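Local coordinates for protein short chain dehydrogenase (Rhodopseudomonas palustris, PDB 3H7A) that is a short-chain dehydrogenase/reductase family oxidoreductase, which probably uses NAD(H) or NADP(H) to oxidise or reduce its substrate, at residues G31-L44 with G56-E68. Numbering follows the deposited sequence.
Sequences GFTVFAGRRNGEKL and GRIVARSLDARNE
Val59 sets its branched CB over the centre of the Phe35 ring, 3.8 Å from the centroid and almost on the ring normal, a CH-pi contact. Because Val59 CG1 is anti to its backbone N (chi1 179°), both methyls spread over the same face, CG1 toward Phe35 CE2 and CG2 toward Phe35 CE1; Arg61 CD reaches the ring's edge, and His81 of helix 68-81 meets the ring edge-to-face. On the other side of the sheet, the extended Ile58 chain brings CD1 to Ala36 CB at 3.9 Å, and the small Ala60 accepts Leu44 CD1 on its CB. Parallel strands 33-38 and 57-62 are joined by backbone bonds such as Ala36 N to Val59 O (2.9 Å) and Arg61 N to Ala36 O (2.9 Å).

In the turn after strand 33-38, Ser62 OG, turned back beside its own N (chi1 -80°), accepts a hydrogen bond from Gly41 N at 2.7 Å; glycine, with no side chain, lets the two backbones come close, Gly41 CA to Ser62 CA 3.9 Å. Past the ends of both strands, the poorly ordered Arg39 guanidinium stacks on that of Arg66, the planes 24° apart. Asp64 probably offsets their like charges: its OD1 forms salt bridges with Arg66 NE (3.2 Å) and, long and weak, with Arg39 NH2. At the opposite end, Arg57 NH1 reaches Gly31 O in a weak bond but also binds Arg6 O, while Thr33 OG1 sits over one guanidinium face.

Strand 33-38, helix 45-53 and strand 57-62 form a beta-alpha-beta unit at one edge of the parallel 3-2-1-4-5-6-7 sheet, the Rossmann fold characteristic of short-chain dehydrogenases.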
loop_
_atom_site.group_PDB
_atom_site.type_symbol
_atom_site.label_atom_id
_atom_site.label_comp_id
_atom_site.label_asym_id
_atom_site.label_seq_id
_atom_site.Cartn_x
_atom_site.Cartn_y
_atom_site.Cartn_z
ATOM N N GLY B 31 -17.766 31.283 -7.064
ATOM C CA GLY B 31 -19.195 31.569 -7.120
ATOM C C GLY B 31 -20.098 30.790 -6.190
ATOM O O GLY B 31 -21.315 30.882 -6.302
ATOM N N PHE B 32 -19.531 30.025 -5.262
ATOM C CA PHE B 32 -20.365 29.307 -4.299
ATOM C C PHE B 32 -20.607 30.180 -3.070
ATOM O O PHE B 32 -19.791 31.049 -2.765
ATOM C CB PHE B 32 -19.684 28.026 -3.841
ATOM C CG PHE B 32 -19.629 26.940 -4.875
ATOM C CD1 PHE B 32 -20.691 26.046 -5.023
ATOM C CD2 PHE B 32 -18.495 26.766 -5.656
ATOM C CE1 PHE B 32 -20.633 25.012 -5.959
ATOM C CE2 PHE B 32 -18.421 25.734 -6.608
ATOM C CZ PHE B 32 -19.490 24.852 -6.750
ATOM N N THR B 33 -21.713 29.953 -2.354
ATOM C CA THR B 33 -21.809 30.509 -1.011
ATOM C C THR B 33 -21.105 29.547 -0.066
ATOM O O THR B 33 -21.447 28.383 0.003
ATOM C CB THR B 33 -23.259 30.729 -0.536
ATOM O OG1 THR B 33 -23.904 31.687 -1.386
ATOM C CG2 THR B 33 -23.288 31.244 0.904
ATOM N N VAL B 34 -20.122 30.039 0.665
ATOM C CA VAL B 34 -19.405 29.179 1.586
ATOM C C VAL B 34 -20.004 29.293 2.981
ATOM O O VAL B 34 -20.217 30.383 3.484
ATOM C CB VAL B 34 -17.882 29.474 1.560
ATOM C CG1 VAL B 34 -17.139 28.689 2.662
ATOM C CG2 VAL B 34 -17.310 29.149 0.172
ATOM N N PHE B 35 -20.333 28.149 3.560
ATOM C CA PHE B 35 -20.626 28.029 4.971
ATOM C C PHE B 35 -19.339 27.621 5.648
ATOM O O PHE B 35 -18.830 26.527 5.430
ATOM C CB PHE B 35 -21.762 27.015 5.208
ATOM C CG PHE B 35 -23.128 27.644 5.150
ATOM C CD1 PHE B 35 -23.596 28.216 3.960
ATOM C CD2 PHE B 35 -23.921 27.733 6.295
ATOM C CE1 PHE B 35 -24.835 28.846 3.901
ATOM C CE2 PHE B 35 -25.174 28.353 6.248
ATOM C CZ PHE B 35 -25.629 28.906 5.048
ATOM N N ALA B 36 -18.800 28.529 6.445
ATOM C CA ALA B 36 -17.513 28.336 7.057
ATOM C C ALA B 36 -17.723 28.125 8.536
ATOM O O ALA B 36 -18.399 28.918 9.191
ATOM C CB ALA B 36 -16.643 29.562 6.805
ATOM N N GLY B 37 -17.162 27.046 9.069
ATOM C CA GLY B 37 -17.256 26.764 10.493
ATOM C C GLY B 37 -15.902 26.612 11.159
ATOM O O GLY B 37 -14.992 26.003 10.599
ATOM N N ARG B 38 -15.758 27.211 12.338
ATOM C CA ARG B 38 -14.625 26.955 13.230
ATOM C C ARG B 38 -15.162 27.040 14.655
ATOM O O ARG B 38 -16.283 27.504 14.843
ATOM C CB ARG B 38 -13.481 27.947 12.981
ATOM C CG ARG B 38 -13.751 29.362 13.441
ATOM C CD ARG B 38 -12.576 30.276 13.171
ATOM N NE ARG B 38 -11.447 30.037 14.065
ATOM C CZ ARG B 38 -10.255 30.616 13.935
ATOM N NH1 ARG B 38 -10.016 31.463 12.940
ATOM N NH2 ARG B 38 -9.298 30.345 14.798
ATOM N N ARG B 39 -14.404 26.567 15.647
ATOM C CA ARG B 39 -14.885 26.574 17.039
ATOM C C ARG B 39 -15.358 27.946 17.496
ATOM O O ARG B 39 -16.458 28.064 18.012
ATOM C CB ARG B 39 -13.872 25.980 18.031
ATOM C CG ARG B 39 -14.070 24.486 18.264
ATOM C CD ARG B 39 -13.865 24.108 19.727
ATOM N NE ARG B 39 -12.465 23.824 20.055
ATOM C CZ ARG B 39 -11.897 22.621 19.985
ATOM N NH1 ARG B 39 -10.620 22.470 20.316
ATOM N NH2 ARG B 39 -12.597 21.562 19.583
ATOM N N ASN B 40 -14.558 28.981 17.264
ATOM C CA ASN B 40 -14.992 30.347 17.572
ATOM C C ASN B 40 -15.280 31.159 16.308
ATOM O O ASN B 40 -14.370 31.726 15.699
ATOM C CB ASN B 40 -13.983 31.059 18.491
ATOM C CG ASN B 40 -14.388 32.495 18.824
ATOM O OD1 ASN B 40 -13.551 33.393 18.802
ATOM N ND2 ASN B 40 -15.670 32.713 19.125
ATOM N N GLY B 41 -16.562 31.215 15.945
ATOM C CA GLY B 41 -17.024 31.811 14.687
ATOM C C GLY B 41 -16.762 33.292 14.523
ATOM O O GLY B 41 -16.697 33.789 13.406
ATOM N N GLU B 42 -16.608 33.998 15.638
ATOM C CA GLU B 42 -16.255 35.412 15.607
ATOM C C GLU B 42 -14.855 35.646 15.024
ATOM O O GLU B 42 -14.606 36.684 14.419
ATOM C CB GLU B 42 -16.397 36.033 16.998
ATOM C CG GLU B 42 -17.862 36.160 17.455
ATOM C CD GLU B 42 -18.021 36.568 18.922
ATOM O OE1 GLU B 42 -19.088 37.129 19.269
ATOM O OE2 GLU B 42 -17.090 36.327 19.730
ATOM N N LYS B 43 -13.960 34.666 15.173
ATOM C CA LYS B 43 -12.627 34.709 14.546
ATOM C C LYS B 43 -12.642 34.576 13.013
ATOM O O LYS B 43 -11.629 34.810 12.358
ATOM C CB LYS B 43 -11.701 33.660 15.167
ATOM C CG LYS B 43 -10.860 34.165 16.333
ATOM C CD LYS B 43 -10.056 33.024 16.959
ATOM C CE LYS B 43 -8.598 33.421 17.223
ATOM N NZ LYS B 43 -8.459 34.310 18.407
ATOM N N LEU B 44 -13.796 34.223 12.445
ATOM C CA LEU B 44 -13.976 34.208 10.989
ATOM C C LEU B 44 -14.235 35.585 10.396
ATOM O O LEU B 44 -14.285 35.719 9.177
ATOM C CB LEU B 44 -15.119 33.270 10.580
ATOM C CG LEU B 44 -14.932 31.778 10.843
ATOM C CD1 LEU B 44 -16.251 31.021 10.928
ATOM C CD2 LEU B 44 -14.008 31.171 9.799
ATOM N N GLY B 56 -17.555 38.017 -3.053
ATOM C CA GLY B 56 -18.053 36.670 -2.744
ATOM C C GLY B 56 -19.051 36.589 -1.604
ATOM O O GLY B 56 -19.221 37.547 -0.853
ATOM N N ARG B 57 -19.700 35.429 -1.476
ATOM C CA ARG B 57 -20.730 35.198 -0.469
ATOM C C ARG B 57 -20.295 34.134 0.537
ATOM O O ARG B 57 -19.828 33.067 0.144
ATOM C CB ARG B 57 -22.044 34.793 -1.137
ATOM C CG ARG B 57 -22.576 35.832 -2.126
ATOM C CD ARG B 57 -23.606 35.243 -3.055
ATOM N NE ARG B 57 -23.037 34.176 -3.872
ATOM C CZ ARG B 57 -23.710 33.112 -4.296
ATOM N NH1 ARG B 57 -23.095 32.201 -5.025
ATOM N NH2 ARG B 57 -24.994 32.955 -4.005
ATOM N N ILE B 58 -20.436 34.441 1.827
ATOM C CA ILE B 58 -20.019 33.543 2.909
ATOM C C ILE B 58 -20.897 33.722 4.146
ATOM O O ILE B 58 -21.245 34.847 4.497
ATOM C CB ILE B 58 -18.493 33.704 3.264
ATOM C CG1 ILE B 58 -18.080 32.784 4.429
ATOM C CG2 ILE B 58 -18.130 35.169 3.546
ATOM C CD1 ILE B 58 -16.619 32.901 4.853
ATOM N N VAL B 59 -21.281 32.600 4.765
ATOM C CA VAL B 59 -21.947 32.568 6.061
ATOM C C VAL B 59 -20.993 31.938 7.060
ATOM O O VAL B 59 -20.563 30.803 6.876
ATOM C CB VAL B 59 -23.251 31.752 6.006
ATOM C CG1 VAL B 59 -23.929 31.703 7.359
ATOM C CG2 VAL B 59 -24.194 32.332 4.961
ATOM N N ALA B 60 -20.648 32.690 8.103
ATOM C CA ALA B 60 -19.757 32.218 9.168
ATOM C C ALA B 60 -20.549 31.705 10.367
ATOM O O ALA B 60 -21.476 32.369 10.830
ATOM C CB ALA B 60 -18.836 33.335 9.600
ATOM N N ARG B 61 -20.202 30.514 10.857
ATOM C CA ARG B 61 -20.818 29.965 12.063
ATOM C C ARG B 61 -19.768 29.455 13.042
ATOM O O ARG B 61 -18.659 29.098 12.638
ATOM C CB ARG B 61 -21.803 28.841 11.725
ATOM C CG ARG B 61 -23.066 29.301 11.000
ATOM C CD ARG B 61 -23.864 28.112 10.459
ATOM N NE ARG B 61 -24.360 27.210 11.507
ATOM C CZ ARG B 61 -25.637 27.088 11.877
ATOM N NH1 ARG B 61 -26.590 27.811 11.293
ATOM N NH2 ARG B 61 -25.968 26.231 12.838
ATOM N N SER B 62 -20.124 29.444 14.328
ATOM C CA SER B 62 -19.354 28.752 15.351
ATOM C C SER B 62 -19.778 27.311 15.274
ATOM O O SER B 62 -20.973 27.023 15.195
ATOM C CB SER B 62 -19.683 29.288 16.741
ATOM O OG SER B 62 -18.995 30.492 17.001
ATOM N N LEU B 63 -18.810 26.400 15.273
ATOM C CA LEU B 63 -19.109 24.983 15.105
ATOM C C LEU B 63 -18.067 24.143 15.806
ATOM O O LEU B 63 -16.872 24.252 15.529
ATOM C CB LEU B 63 -19.176 24.603 13.613
ATOM C CG LEU B 63 -19.185 23.110 13.251
ATOM C CD1 LEU B 63 -20.512 22.468 13.616
ATOM C CD2 LEU B 63 -18.825 22.857 11.765
ATOM N N ASP B 64 -18.538 23.310 16.720
ATOM C CA ASP B 64 -17.701 22.296 17.321
ATOM C C ASP B 64 -18.027 20.961 16.656
ATOM O O ASP B 64 -19.041 20.326 16.958
ATOM C CB ASP B 64 -17.917 22.241 18.832
ATOM C CG ASP B 64 -17.029 21.219 19.512
ATOM O OD1 ASP B 64 -15.954 20.874 18.974
ATOM O OD2 ASP B 64 -17.414 20.764 20.603
ATOM N N ALA B 65 -17.132 20.536 15.769
ATOM C CA ALA B 65 -17.365 19.389 14.899
ATOM C C ALA B 65 -17.462 18.053 15.627
ATOM O O ALA B 65 -18.023 17.107 15.083
ATOM C CB ALA B 65 -16.319 19.341 13.796
ATOM N N ARG B 66 -16.966 17.986 16.866
ATOM C CA ARG B 66 -17.187 16.818 17.724
ATOM C C ARG B 66 -18.663 16.619 18.045
ATOM O O ARG B 66 -19.097 15.503 18.311
ATOM C CB ARG B 66 -16.428 16.945 19.038
ATOM C CG ARG B 66 -14.936 17.000 18.898
ATOM C CD ARG B 66 -14.294 17.252 20.240
ATOM N NE ARG B 66 -14.633 18.575 20.748
ATOM C CZ ARG B 66 -13.915 19.240 21.642
ATOM N NH1 ARG B 66 -12.796 18.715 22.136
ATOM N NH2 ARG B 66 -14.312 20.443 22.034
ATOM N N ASN B 67 -19.423 17.711 18.032
ATOM C CA ASN B 67 -20.835 17.694 18.393
ATOM C C ASN B 67 -21.692 17.376 17.159
ATOM O O ASN B 67 -21.863 18.214 16.269
ATOM C CB ASN B 67 -21.201 19.040 19.041
ATOM C CG ASN B 67 -22.547 19.024 19.766
ATOM O OD1 ASN B 67 -23.528 18.417 19.322
ATOM N ND2 ASN B 67 -22.598 19.727 20.890
ATOM N N GLU B 68 -22.231 16.159 17.120
ATOM C CA GLU B 68 -22.974 15.661 15.957
ATOM C C GLU B 68 -24.245 16.445 15.649
ATOM O O GLU B 68 -24.684 16.487 14.504
ATOM C CB GLU B 68 -23.294 14.171 16.105
ATOM C CG GLU B 68 -24.120 13.787 17.335
ATOM C CD GLU B 68 -23.278 13.520 18.579
ATOM O OE1 GLU B 68 -22.073 13.857 18.594
ATOM O OE2 GLU B 68 -23.837 12.971 19.546
HETATM O O HOH W 1 -19.172 33.494 -3.519
#